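Local coordinates for uncharacterized protein (Staphylococcus aureus subsp. aureus Mu50, PDB 4QPV), which is of unknown function but belongs to the DUF1672 family, whose unusual fold repeats a unit of a kinked helix followed by three beta-strands, at residues 123-126 against 127-131; 180-183 against 184-188. All coordinates share one frame; numbering follows the deposited sequence.

Contact 1: residues 123-126 against 127-131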
loop_
_atom_site.group_PDB
_atom_site.type_symbol
_atom_site.label_atom_id
_atom_site.label_comp_id
_atom_site.label_asym_id
_atom_site.label_seq_id
_atom_site.Cartn_x
_atom_site.Cartn_y
_atom_site.Cartn_z
ATOM N N GLY A 123 -8.781 1.699 6.964
ATOM C CA GLY A 123 -8.236 0.375 6.645
ATOM C C GLY A 123 -6.842 0.447 6.044
ATOM O O GLY A 123 -5.974 -0.361 6.373
ATOM N N THR A 124 -6.602 1.462 5.199
ATOM C CA THR A 124 -5.301 1.716 4.573
ATOM C C THR A 124 -4.259 2.065 5.665
ATOM O O THR A 124 -3.152 1.544 5.654
ATOM C CB THR A 124 -5.477 2.814 3.515
ATOM O OG1 THR A 124 -6.174 2.237 2.412
ATOM C CG2 THR A 124 -4.168 3.394 3.045
ATOM N N VAL A 125 -4.628 2.935 6.606
ATOM C CA VAL A 125 -3.742 3.318 7.696
ATOM C C VAL A 125 -3.494 2.099 8.590
ATOM O O VAL A 125 -2.356 1.849 8.969
ATOM C CB VAL A 125 -4.364 4.497 8.467
ATOM C CG1 VAL A 125 -3.671 4.725 9.810
ATOM C CG2 VAL A 125 -4.346 5.764 7.607
ATOM N N LEU A 126 -4.550 1.315 8.873
ATOM C CA LEU A 126 -4.463 0.132 9.731
ATOM C C LEU A 126 -3.558 -0.969 9.135
ATOM O O LEU A 126 -3.014 -1.762 9.896
ATOM C CB LEU A 126 -5.841 -0.410 10.101
ATOM C CG LEU A 126 -6.616 0.484 11.087
ATOM C CD1 LEU A 126 -7.957 -0.119 11.409
ATOM C CD2 LEU A 126 -5.808 0.780 12.349
ATOM N N SER A 127 -3.346 -0.986 7.803
ATOM C CA SER A 127 -2.394 -1.908 7.174
ATOM C C SER A 127 -0.996 -1.654 7.776
ATOM O O SER A 127 -0.219 -2.585 7.986
ATOM C CB SER A 127 -2.392 -1.718 5.659
ATOM O OG SER A 127 -1.312 -2.393 5.034
ATOM N N GLY A 128 -0.717 -0.375 8.076
ATOM C CA GLY A 128 0.544 0.054 8.677
ATOM C C GLY A 128 0.682 -0.464 10.108
ATOM O O GLY A 128 1.779 -0.788 10.560
ATOM N N PHE A 129 -0.453 -0.575 10.825
ATOM C CA PHE A 129 -0.488 -1.124 12.187
ATOM C C PHE A 129 -0.258 -2.637 12.135
ATOM O O PHE A 129 0.460 -3.186 12.976
ATOM C CB PHE A 129 -1.838 -0.813 12.858
ATOM C CG PHE A 129 -2.024 0.586 13.399
ATOM C CD1 PHE A 129 -2.051 1.686 12.544
ATOM C CD2 PHE A 129 -2.243 0.795 14.756
ATOM C CE1 PHE A 129 -2.258 2.981 13.048
ATOM C CE2 PHE A 129 -2.443 2.086 15.263
ATOM C CZ PHE A 129 -2.468 3.167 14.402
ATOM N N GLU A 130 -0.836 -3.294 11.107
ATOM C CA GLU A 130 -0.669 -4.726 10.868
ATOM C C GLU A 130 0.782 -5.026 10.531
ATOM O O GLU A 130 1.323 -6.018 11.021
ATOM C CB GLU A 130 -1.611 -5.245 9.768
ATOM C CG GLU A 130 -3.080 -5.300 10.178
ATOM C CD GLU A 130 -3.489 -6.223 11.320
ATOM O OE1 GLU A 130 -2.632 -6.966 11.851
ATOM O OE2 GLU A 130 -4.696 -6.230 11.653
ATOM N N TYR A 131 1.435 -4.119 9.765
ATOM C CA TYR A 131 2.856 -4.268 9.461
ATOM C C TYR A 131 3.662 -4.271 10.749
ATOM O O TYR A 131 4.441 -5.197 10.966
ATOM C CB TYR A 131 3.353 -3.166 8.521
ATOM C CG TYR A 131 4.865 -3.169 8.401
ATOM C CD1 TYR A 131 5.529 -4.191 7.720
ATOM C CD2 TYR A 131 5.637 -2.202 9.047
ATOM C CE1 TYR A 131 6.924 -4.215 7.631
ATOM C CE2 TYR A 131 7.030 -2.216 8.961
ATOM C CZ TYR A 131 7.666 -3.219 8.246
ATOM O OH TYR A 131 9.033 -3.217 8.154
#
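Leu126 reaches along its helix to the ring of Phe129, three residues on, and lays one methyl over a face of it. The methyl is CD2, 4.0 Å from the centroid of the Phe129 ring and 18° off the ring normal, a CH-pi contact displaced toward the rim on the CG and CD1 side. Leu126 CG stands beside the backbone N, anti to the carbonyl carbon (chi1 -71°), and the leucine crosses the phenylalanine at a slant with CD2 as the branch over the ring. The edge of the same ring is taken up by Val125, four residues back: Val125 O lies near the ring plane, 3.6 Å from Phe129 CD1, and Val125 CG1 packs against Phe129 CE1 at 3.9 Å, the valine and phenylalanine running side by side. Beneath the side chains, Glu130 N gives a fairly straight bond of 2.9 Å to Leu126 O (156° at the hydrogen), and Phe129 N adds a weak one to that oxygen. One turn earlier the pattern is less regular. Ser127 N is shared weakly between Gly123 O and Thr124 O, while Gly128 N bonds Val125 O at 2.9 Å, an i to i+3 link. Ser127 OG turns to another part of the fold, bonding Phe170 N and Leu177 O, and Glu130 OE2 makes a salt bridge with Lys210. Val125 and Phe129 also meet strand 90-98, through Phe92 and Ile90, and Met206 of helix 199-212 touches Phe129. The i to i+3 and i to i+4 side-chain contacts form an apolar ridge on the buried part of helix 116-133, which follows the three-stranded antiparallel sheet 67-98.

Contact 2: residues 180-183 against 184-188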
loop_
_atom_site.group_PDB
_atom_site.type_symbol
_atom_site.label_atom_id
_atom_site.label_comp_id
_atom_site.label_asym_id
_atom_site.label_seq_id
_atom_site.Cartn_x
_atom_site.Cartn_y
_atom_site.Cartn_z
ATOM N N ILE A 180 -8.476 -4.816 7.744
ATOM C CA ILE A 180 -9.916 -4.633 7.824
ATOM C C ILE A 180 -10.226 -3.149 8.107
ATOM O O ILE A 180 -9.650 -2.575 9.041
ATOM C CB ILE A 180 -10.519 -5.587 8.893
ATOM C CG1 ILE A 180 -10.383 -7.090 8.492
ATOM C CG2 ILE A 180 -11.970 -5.218 9.305
ATOM C CD1 ILE A 180 -11.008 -7.526 7.138
ATOM N N PRO A 181 -11.156 -2.538 7.329
ATOM C CA PRO A 181 -11.520 -1.141 7.587
ATOM C C PRO A 181 -12.432 -0.961 8.806
ATOM O O PRO A 181 -13.143 -1.881 9.205
ATOM C CB PRO A 181 -12.253 -0.736 6.305
ATOM C CG PRO A 181 -12.868 -1.993 5.810
ATOM C CD PRO A 181 -11.898 -3.083 6.170
ATOM N N TYR A 182 -12.400 0.234 9.400
ATOM C CA TYR A 182 -13.267 0.629 10.514
ATOM C C TYR A 182 -13.559 2.096 10.348
ATOM O O TYR A 182 -12.962 2.743 9.484
ATOM C CB TYR A 182 -12.632 0.341 11.897
ATOM C CG TYR A 182 -12.421 -1.127 12.191
ATOM C CD1 TYR A 182 -13.493 -1.955 12.513
ATOM C CD2 TYR A 182 -11.157 -1.704 12.092
ATOM C CE1 TYR A 182 -13.310 -3.318 12.748
ATOM C CE2 TYR A 182 -10.959 -3.062 12.338
ATOM C CZ TYR A 182 -12.039 -3.863 12.670
ATOM O OH TYR A 182 -11.851 -5.204 12.912
ATOM N N THR A 183 -14.461 2.639 11.147
ATOM C CA THR A 183 -14.745 4.073 11.063
ATOM C C THR A 183 -13.630 4.868 11.764
ATOM O O THR A 183 -12.837 4.299 12.519
ATOM C CB THR A 183 -16.110 4.365 11.702
ATOM O OG1 THR A 183 -16.021 4.045 13.088
ATOM C CG2 THR A 183 -17.247 3.593 11.038
ATOM N N LEU A 184 -13.606 6.188 11.561
ATOM C CA LEU A 184 -12.634 7.031 12.230
ATOM C C LEU A 184 -12.889 7.018 13.757
ATOM O O LEU A 184 -11.923 7.036 14.520
ATOM C CB LEU A 184 -12.668 8.457 11.655
ATOM C CG LEU A 184 -11.536 9.389 12.092
ATOM C CD1 LEU A 184 -10.173 8.827 11.708
ATOM C CD2 LEU A 184 -11.726 10.775 11.511
ATOM N N ASP A 185 -14.175 6.920 14.200
ATOM C CA ASP A 185 -14.482 6.833 15.633
ATOM C C ASP A 185 -13.871 5.563 16.208
ATOM O O ASP A 185 -13.242 5.618 17.264
ATOM C CB ASP A 185 -16.000 6.875 15.903
ATOM C CG ASP A 185 -16.617 8.261 15.835
ATOM O OD1 ASP A 185 -15.855 9.255 15.829
ATOM O OD2 ASP A 185 -17.864 8.355 15.807
ATOM N N GLU A 186 -14.002 4.435 15.476
ATOM C CA GLU A 186 -13.436 3.148 15.878
ATOM C C GLU A 186 -11.905 3.231 15.895
ATOM O O GLU A 186 -11.291 2.717 16.836
ATOM C CB GLU A 186 -13.919 2.017 14.963
ATOM C CG GLU A 186 -15.328 1.557 15.300
ATOM C CD GLU A 186 -16.057 0.715 14.268
ATOM O OE1 GLU A 186 -15.693 0.759 13.069
ATOM O OE2 GLU A 186 -17.044 0.053 14.658
ATOM N N TYR A 187 -11.298 3.946 14.913
ATOM C CA TYR A 187 -9.851 4.164 14.873
ATOM C C TYR A 187 -9.401 4.934 16.123
ATOM O O TYR A 187 -8.435 4.539 16.778
ATOM C CB TYR A 187 -9.419 4.922 13.595
ATOM C CG TYR A 187 -7.943 5.268 13.599
ATOM C CD1 TYR A 187 -6.991 4.352 13.152
ATOM C CD2 TYR A 187 -7.490 6.486 14.107
ATOM C CE1 TYR A 187 -5.629 4.641 13.196
ATOM C CE2 TYR A 187 -6.129 6.779 14.174
ATOM C CZ TYR A 187 -5.203 5.859 13.698
ATOM O OH TYR A 187 -3.859 6.133 13.737
ATOM N N LYS A 188 -10.095 6.042 16.439
ATOM C CA LYS A 188 -9.770 6.880 17.595
ATOM C C LYS A 188 -9.866 6.102 18.909
ATOM O O LYS A 188 -8.984 6.222 19.751
ATOM C CB LYS A 188 -10.683 8.125 17.647
ATOM C CG LYS A 188 -10.447 9.122 16.512
ATOM C CD LYS A 188 -9.253 10.029 16.768
ATOM C CE LYS A 188 -9.103 11.091 15.711
ATOM N NZ LYS A 188 -7.713 11.611 15.656
#
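Glu186 folds back over the start of its helix, and its OE1 accepts from Thr183 N in a nearly straight bond of 3.0 Å (171° at the hydrogen). The donor N meets OE1 on its anti side, somewhat out of the carboxylate plane. Glu186 carries its CG anti to the carbonyl carbon and is extended beyond CG, which lets the carboxylate reach back to Thr183. Thr183 answers in the reverse direction: with OG1 held between its own backbone N and carbonyl carbon (chi1 64°), the hydroxyl oxygen accepts from Glu186 N at 3.2 Å. These reciprocal bonds make a capping box, with Thr183 as N-cap of helix 184-190, and they satisfy an amide of the first turn that has no earlier helical carbonyl to bond. Thr183 O takes Tyr187 N at 2.9 Å, the opening i to i+4 bond of the helix. Tyr182, just ahead of the cap, crosses the glutamate at about a right angle, its ring plane 83° from that of the carboxylate. Glu186 OE1 sits at the edge of this ring, 3.5 Å from Tyr182 CD1, and is closer still to Tyr182 CB at 3.3 Å. Tyr187 leads away from the cap toward helix 48-63, where its OH bonds Phe63 O and its ring meets the Phe63 ring edge-to-face.

How the contacts relate
Contact 1 is wholly buried, its centre about 9 Å from that of the chain, whereas contact 2 is partly exposed, its centre about 18 Å from it. Their chemistry follows: apolar methyl-to-ring packing inside helix 116-133, polar capping where the loop after strand 175-178 enters helix 184-190. The two touch directly, with centres about 11 Å apart. Leu126 CD1 packs on Tyr182 CD2 at 3.6 Å, Leu126 CD2 lies 3.8 Å from Tyr187 CD1, and Phe129 CZ approaches Tyr187 OH at 3.3 Å. Leu126 thus meets the tyrosines that precede and follow the cap residue in sequence, and both segments of contact 2 pack against the same turn of helix 116-133.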